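Local coordinates for protein 2-aminomuconate 6-semialdehyde dehydrogenase (Burkholderia cenocepacia, PDB 4U3W) that probably catalyses the NAD(P)+-dependent oxidation of 2-aminomuconate 6-semialdehyde to 2-aminomuconate, as a tetrameric member of the aldehyde dehydrogenase family, at residues V158-L163 with S495-V500; A64-H69 with H240-A245. One frame throughout, in Å; residues are numbered along the deposited sequence. Where two conformers were deposited one is given.

Contact 1: residues V158-L163 with S495-V500; sequences VTRKPL and SELTNV. With MG (magnesium ion), chain E.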
loop_
_atom_site.group_PDB
_atom_site.type_symbol
_atom_site.label_atom_id
_atom_site.label_comp_id
_atom_site.label_asym_id
_atom_site.label_seq_id
_atom_site.Cartn_x
_atom_site.Cartn_y
_atom_site.Cartn_z
ATOM N N VAL A 158 7.796 -8.378 -6.809
ATOM C CA VAL A 158 8.253 -7.309 -7.670
ATOM C C VAL A 158 9.536 -6.676 -7.167
ATOM O O VAL A 158 9.556 -6.147 -6.072
ATOM C CB VAL A 158 7.179 -6.219 -7.822
ATOM C CG1 VAL A 158 7.723 -5.113 -8.768
ATOM C CG2 VAL A 158 5.932 -6.859 -8.393
ATOM N N THR A 159 10.628 -6.809 -7.938
ATOM C CA THR A 159 11.924 -6.248 -7.570
ATOM C C THR A 159 12.170 -4.946 -8.345
ATOM O O THR A 159 11.520 -4.683 -9.355
ATOM C CB THR A 159 13.087 -7.211 -7.868
ATOM O OG1 THR A 159 13.258 -7.345 -9.296
ATOM C CG2 THR A 159 12.821 -8.586 -7.240
ATOM N N ARG A 160 13.087 -4.111 -7.853
ATOM C CA ARG A 160 13.457 -2.848 -8.522
ATOM C C ARG A 160 14.957 -2.899 -8.651
ATOM O O ARG A 160 15.649 -3.366 -7.727
ATOM C CB ARG A 160 13.018 -1.632 -7.709
ATOM C CG ARG A 160 11.497 -1.403 -7.612
ATOM C CD ARG A 160 11.284 0.036 -7.098
ATOM N NE ARG A 160 9.904 0.408 -6.794
ATOM C CZ ARG A 160 9.456 0.678 -5.559
ATOM N NH1 ARG A 160 10.283 0.610 -4.519
ATOM N NH2 ARG A 160 8.180 1.012 -5.347
ATOM N N LYS A 161 15.477 -2.524 -9.816
ATOM C CA LYS A 161 16.893 -2.359 -9.950
ATOM C C LYS A 161 17.054 -0.971 -10.637
ATOM O O LYS A 161 16.079 -0.435 -11.179
ATOM C CB LYS A 161 17.549 -3.542 -10.763
ATOM C CG LYS A 161 17.004 -3.769 -12.181
ATOM C CD LYS A 161 17.823 -4.855 -13.053
ATOM C CE LYS A 161 17.571 -6.276 -12.543
ATOM N NZ LYS A 161 16.127 -6.636 -12.590
ATOM N N PRO A 162 18.253 -0.400 -10.620
ATOM C CA PRO A 162 18.389 0.900 -11.292
ATOM C C PRO A 162 18.020 0.824 -12.795
ATOM O O PRO A 162 18.296 -0.246 -13.388
ATOM C CB PRO A 162 19.885 1.203 -11.156
ATOM C CG PRO A 162 20.451 0.236 -10.156
ATOM C CD PRO A 162 19.544 -0.935 -10.127
ATOM N N LEU A 163 17.451 1.890 -13.392
ATOM C CA LEU A 163 17.433 2.037 -14.879
ATOM C C LEU A 163 18.836 1.949 -15.486
ATOM O O LEU A 163 19.051 1.309 -16.528
ATOM C CB LEU A 163 16.813 3.364 -15.303
ATOM C CG LEU A 163 15.321 3.640 -15.131
ATOM C CD1 LEU A 163 14.952 5.051 -15.610
ATOM C CD2 LEU A 163 14.582 2.620 -15.966
ATOM N N SER A 495 13.718 3.373 -11.371
ATOM C CA SER A 495 13.995 1.931 -11.332
ATOM C C SER A 495 13.343 1.163 -12.484
ATOM O O SER A 495 12.261 1.551 -12.940
ATOM C CB SER A 495 13.484 1.296 -10.023
ATOM O OG SER A 495 14.225 1.756 -8.929
ATOM N N GLU A 496 13.942 0.032 -12.875
ATOM C CA GLU A 496 13.184 -0.922 -13.692
ATOM C C GLU A 496 12.497 -1.910 -12.718
ATOM O O GLU A 496 13.171 -2.487 -11.862
ATOM C CB GLU A 496 14.062 -1.692 -14.698
ATOM C CG GLU A 496 14.322 -0.950 -16.089
ATOM C CD GLU A 496 13.052 -0.605 -16.967
ATOM O OE1 GLU A 496 11.935 -1.053 -16.719
ATOM O OE2 GLU A 496 13.199 0.151 -17.941
ATOM N N LEU A 497 11.176 -2.055 -12.842
ATOM C CA LEU A 497 10.411 -3.064 -12.091
ATOM C C LEU A 497 10.573 -4.400 -12.793
ATOM O O LEU A 497 10.393 -4.464 -14.017
ATOM C CB LEU A 497 8.930 -2.732 -12.043
ATOM C CG LEU A 497 8.498 -1.765 -10.958
ATOM C CD1 LEU A 497 9.290 -0.458 -11.070
ATOM C CD2 LEU A 497 6.966 -1.545 -11.008
ATOM N N THR A 498 10.855 -5.446 -12.028
ATOM C CA THR A 498 10.823 -6.789 -12.580
ATOM C C THR A 498 9.878 -7.634 -11.743
ATOM O O THR A 498 10.001 -7.657 -10.525
ATOM C CB THR A 498 12.224 -7.466 -12.603
ATOM O OG1 THR A 498 13.118 -6.692 -13.406
ATOM C CG2 THR A 498 12.133 -8.972 -13.193
ATOM N N ASN A 499 8.912 -8.255 -12.392
ATOM C CA ASN A 499 8.086 -9.255 -11.733
ATOM C C ASN A 499 8.774 -10.633 -11.877
ATOM O O ASN A 499 9.025 -11.075 -13.005
ATOM C CB ASN A 499 6.677 -9.267 -12.324
ATOM C CG ASN A 499 5.728 -10.189 -11.550
ATOM O OD1 ASN A 499 5.495 -9.997 -10.354
ATOM N ND2 ASN A 499 5.198 -11.201 -12.224
ATOM N N VAL A 500 9.161 -11.230 -10.754
ATOM C CA VAL A 500 9.769 -12.551 -10.721
ATOM C C VAL A 500 8.680 -13.560 -10.320
ATOM O O VAL A 500 8.074 -13.428 -9.233
ATOM C CB VAL A 500 10.954 -12.640 -9.754
ATOM C CG1 VAL A 500 11.468 -14.104 -9.612
ATOM C CG2 VAL A 500 12.054 -11.640 -10.116
HETATM MG MG MG E . 10.573 2.267 -13.717
HETATM O O HOH W 1 10.238 0.061 -14.920
HETATM O O HOH W 2 10.839 3.988 -15.176
#
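Residues 158-162 of strand 153-169 pair antiparallel with residues 495-500 of strand 495-503 in what is, by family, the base of the oligomerisation arm. Thr-159 and Thr-498 form one hydrogen-bonded pair: Thr-159 N reaches Thr-498 O at 2.8 Å in the carbonyl plane, whereas the return bond, from Thr-498 N to Thr-159 O at 2.9 Å, arrives from above the plane. Lys-161 and Glu-496 make the next such pair, with Glu-496 N lying 2.8 Å from Lys-161 O, nearly along the C=O axis. The two threonine side chains run side by side. Lys-161, bent at its last two torsions, curls back along the same face until NZ lies 3.1 Å from Thr-498 OG1. In a second subunit, Ile-455 O is hydrogen-bonded to Lys-161 NZ and Thr-457 O to Thr-498 OG1. On the other face, Val-158 CG1 meets Leu-497 CG obliquely at 4.1 Å. Leu-163 CD2 rests against the bent chain of Glu-496. Ser-495 O binds a magnesium ion at 2.0 Å, and a water on that ion donates at 2.7 Å to Glu-496 OE1, which is also salt-bridged to Arg-484 of the second subunit. Helix 487-493 lies beside this end of the ladder; its Asp-492 gives the ion its backbone O and salt-bridges Arg-160 NE through OD1, while Asn-499 and Val-500 carry the sheet on into a strand of the second subunit.

Contact 2: residues A64-H69 with H240-A245; sequences AVQAAH and HPDISA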
loop_
_atom_site.group_PDB
_atom_site.type_symbol
_atom_site.label_atom_id
_atom_site.label_comp_id
_atom_site.label_asym_id
_atom_site.label_seq_id
_atom_site.Cartn_x
_atom_site.Cartn_y
_atom_site.Cartn_z
ATOM N N ALA A 64 31.278 11.098 -20.638
ATOM C CA ALA A 64 30.610 11.132 -19.340
ATOM C C ALA A 64 29.629 9.965 -19.251
ATOM O O ALA A 64 29.524 9.287 -18.213
ATOM C CB ALA A 64 29.922 12.469 -19.163
ATOM N N VAL A 65 28.919 9.699 -20.346
ATOM C CA VAL A 65 27.975 8.587 -20.358
ATOM C C VAL A 65 28.690 7.233 -20.204
ATOM O O VAL A 65 28.229 6.325 -19.452
ATOM C CB VAL A 65 27.134 8.610 -21.662
ATOM C CG1 VAL A 65 26.165 7.420 -21.683
ATOM C CG2 VAL A 65 26.355 9.939 -21.730
ATOM N N GLN A 66 29.840 7.091 -20.869
ATOM C CA GLN A 66 30.545 5.825 -20.770
ATOM C C GLN A 66 31.113 5.624 -19.356
ATOM O O GLN A 66 31.188 4.499 -18.915
ATOM C CB GLN A 66 31.681 5.736 -21.816
ATOM C CG GLN A 66 31.196 5.910 -23.293
ATOM C CD GLN A 66 29.910 5.141 -23.633
ATOM O OE1 GLN A 66 29.678 4.039 -23.159
ATOM N NE2 GLN A 66 29.061 5.751 -24.444
ATOM N N ALA A 67 31.574 6.705 -18.709
ATOM C CA ALA A 67 32.075 6.638 -17.329
ATOM C C ALA A 67 30.957 6.197 -16.375
ATOM O O ALA A 67 31.186 5.403 -15.450
ATOM C CB ALA A 67 32.635 7.995 -16.864
ATOM N N ALA A 68 29.769 6.734 -16.618
ATOM C CA ALA A 68 28.580 6.401 -15.801
ATOM C C ALA A 68 28.234 4.938 -15.990
ATOM O O ALA A 68 27.958 4.230 -15.019
ATOM C CB ALA A 68 27.382 7.320 -16.172
ATOM N N HIS A 69 28.284 4.465 -17.242
ATOM C CA HIS A 69 28.009 3.054 -17.501
ATOM C C HIS A 69 29.023 2.109 -16.883
ATOM O O HIS A 69 28.655 1.038 -16.352
ATOM C CB HIS A 69 27.891 2.783 -19.002
ATOM C CG HIS A 69 26.475 2.864 -19.475
ATOM N ND1 HIS A 69 25.518 1.941 -19.110
ATOM C CD2 HIS A 69 25.829 3.802 -20.208
ATOM C CE1 HIS A 69 24.351 2.286 -19.626
ATOM N NE2 HIS A 69 24.512 3.409 -20.298
ATOM N N HIS A 240 21.941 10.622 -26.709
ATOM C CA HIS A 240 22.972 9.585 -26.547
ATOM C C HIS A 240 22.363 8.168 -26.460
ATOM O O HIS A 240 21.438 7.917 -25.696
ATOM C CB HIS A 240 23.820 9.821 -25.325
ATOM C CG HIS A 240 25.101 9.066 -25.373
ATOM N ND1 HIS A 240 25.173 7.699 -25.161
ATOM C CD2 HIS A 240 26.359 9.474 -25.666
ATOM C CE1 HIS A 240 26.430 7.308 -25.270
ATOM N NE2 HIS A 240 27.165 8.358 -25.613
ATOM N N PRO A 241 22.874 7.235 -27.259
ATOM C CA PRO A 241 22.168 5.954 -27.244
ATOM C C PRO A 241 22.392 5.117 -25.970
ATOM O O PRO A 241 21.715 4.118 -25.805
ATOM C CB PRO A 241 22.715 5.237 -28.481
ATOM C CG PRO A 241 24.032 5.884 -28.758
ATOM C CD PRO A 241 23.995 7.269 -28.221
ATOM N N ASP A 242 23.343 5.479 -25.114
ATOM C CA ASP A 242 23.606 4.653 -23.946
ATOM C C ASP A 242 23.038 5.226 -22.628
ATOM O O ASP A 242 23.322 4.689 -21.529
ATOM C CB ASP A 242 25.108 4.447 -23.817
ATOM C CG ASP A 242 25.688 3.696 -25.020
ATOM O OD1 ASP A 242 24.991 2.823 -25.573
ATOM O OD2 ASP A 242 26.797 4.053 -25.441
ATOM N N ILE A 243 22.283 6.326 -22.693
ATOM C CA ILE A 243 21.588 6.770 -21.477
ATOM C C ILE A 243 20.351 5.924 -21.341
ATOM O O ILE A 243 19.850 5.376 -22.319
ATOM C CB ILE A 243 21.135 8.252 -21.494
ATOM C CG1 ILE A 243 20.308 8.475 -22.748
ATOM C CG2 ILE A 243 22.317 9.176 -21.418
ATOM C CD1 ILE A 243 19.383 9.617 -22.677
ATOM N N SER A 244 19.838 5.816 -20.128
ATOM C CA SER A 244 18.649 4.990 -19.895
ATOM C C SER A 244 17.358 5.833 -19.809
ATOM O O SER A 244 16.256 5.345 -20.033
ATOM C CB SER A 244 18.814 4.216 -18.579
ATOM O OG SER A 244 20.064 3.561 -18.557
ATOM N N ALA A 245 17.506 7.092 -19.449
ATOM C CA ALA A 245 16.339 7.943 -19.194
ATOM C C ALA A 245 16.773 9.385 -19.255
ATOM O O ALA A 245 17.957 9.657 -19.032
ATOM C CB ALA A 245 15.746 7.666 -17.808
#
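Helix 58-76 packs here against the loop that leads into strand 245-249 of the central sheet, in what is by family the Rossmann-like cofactor-binding domain of an aldehyde dehydrogenase. Val-65 and Asp-242 give up the most surface, followed by His-69. Val-65 holds CG1 anti to its backbone N (chi1 179°), which sets that methyl over one face of the His-240 imidazole in a CH-pi contact, 3.9 Å from the ring centroid and displaced toward the rim. Pro-241 CD lies against the opposite face, so the ring is held between two aliphatic groups. The other methyl, Val-65 CG2, meets Ile-243 CG2 at 4.1 Å, and CG1 also touches Asp-242 CB at 3.8 Å. Asp-242 sits in a type I turn from His-240 to Ile-243. Its carboxylate takes a hydrogen bond from Gln-66 NE2 to OD2 at 3.0 Å, nearly straight at 164°, on the anti lone pair, with the amide and carboxylate planes perpendicular. Asp-62, one turn earlier on the helix, accepts from both Gln-66 NE2 and His-240 NE2, tying amide and imidazole to one carboxylate. The His-69 ring stands edge-on to the Asp-242 backbone carbonyl, modelled too close for that spacing to carry meaning. Within the turn, His-240 ND1 accepts the backbone N-H of Asp-242 at 2.9 Å, near the ring plane, which, with the bond of NE2 to Asp-62, fixes the imidazole's rotation.

Overall arrangement
Both contacts are partly buried and share one sheet: contact 1 lies within it, as strand 153-169 pairs with strand 495-503, while contact 2 packs a helix against the loop leading into strand 245-249, another neighbour of strand 153-169. They meet where Leu-163 O lies 3.2 Å from Ser-244 OG, a probable hydrogen bond, and where Leu-163 packs on Ala-245. Their chemistry differs with position. Contact 1 is a backbone ladder that gives a main-chain oxygen to a magnesium ion and several of whose side chains meet another subunit. Contact 2, its centre about 19 Å from that of contact 1, combines side-chain packing with a side-chain hydrogen bond, touched by no other chain.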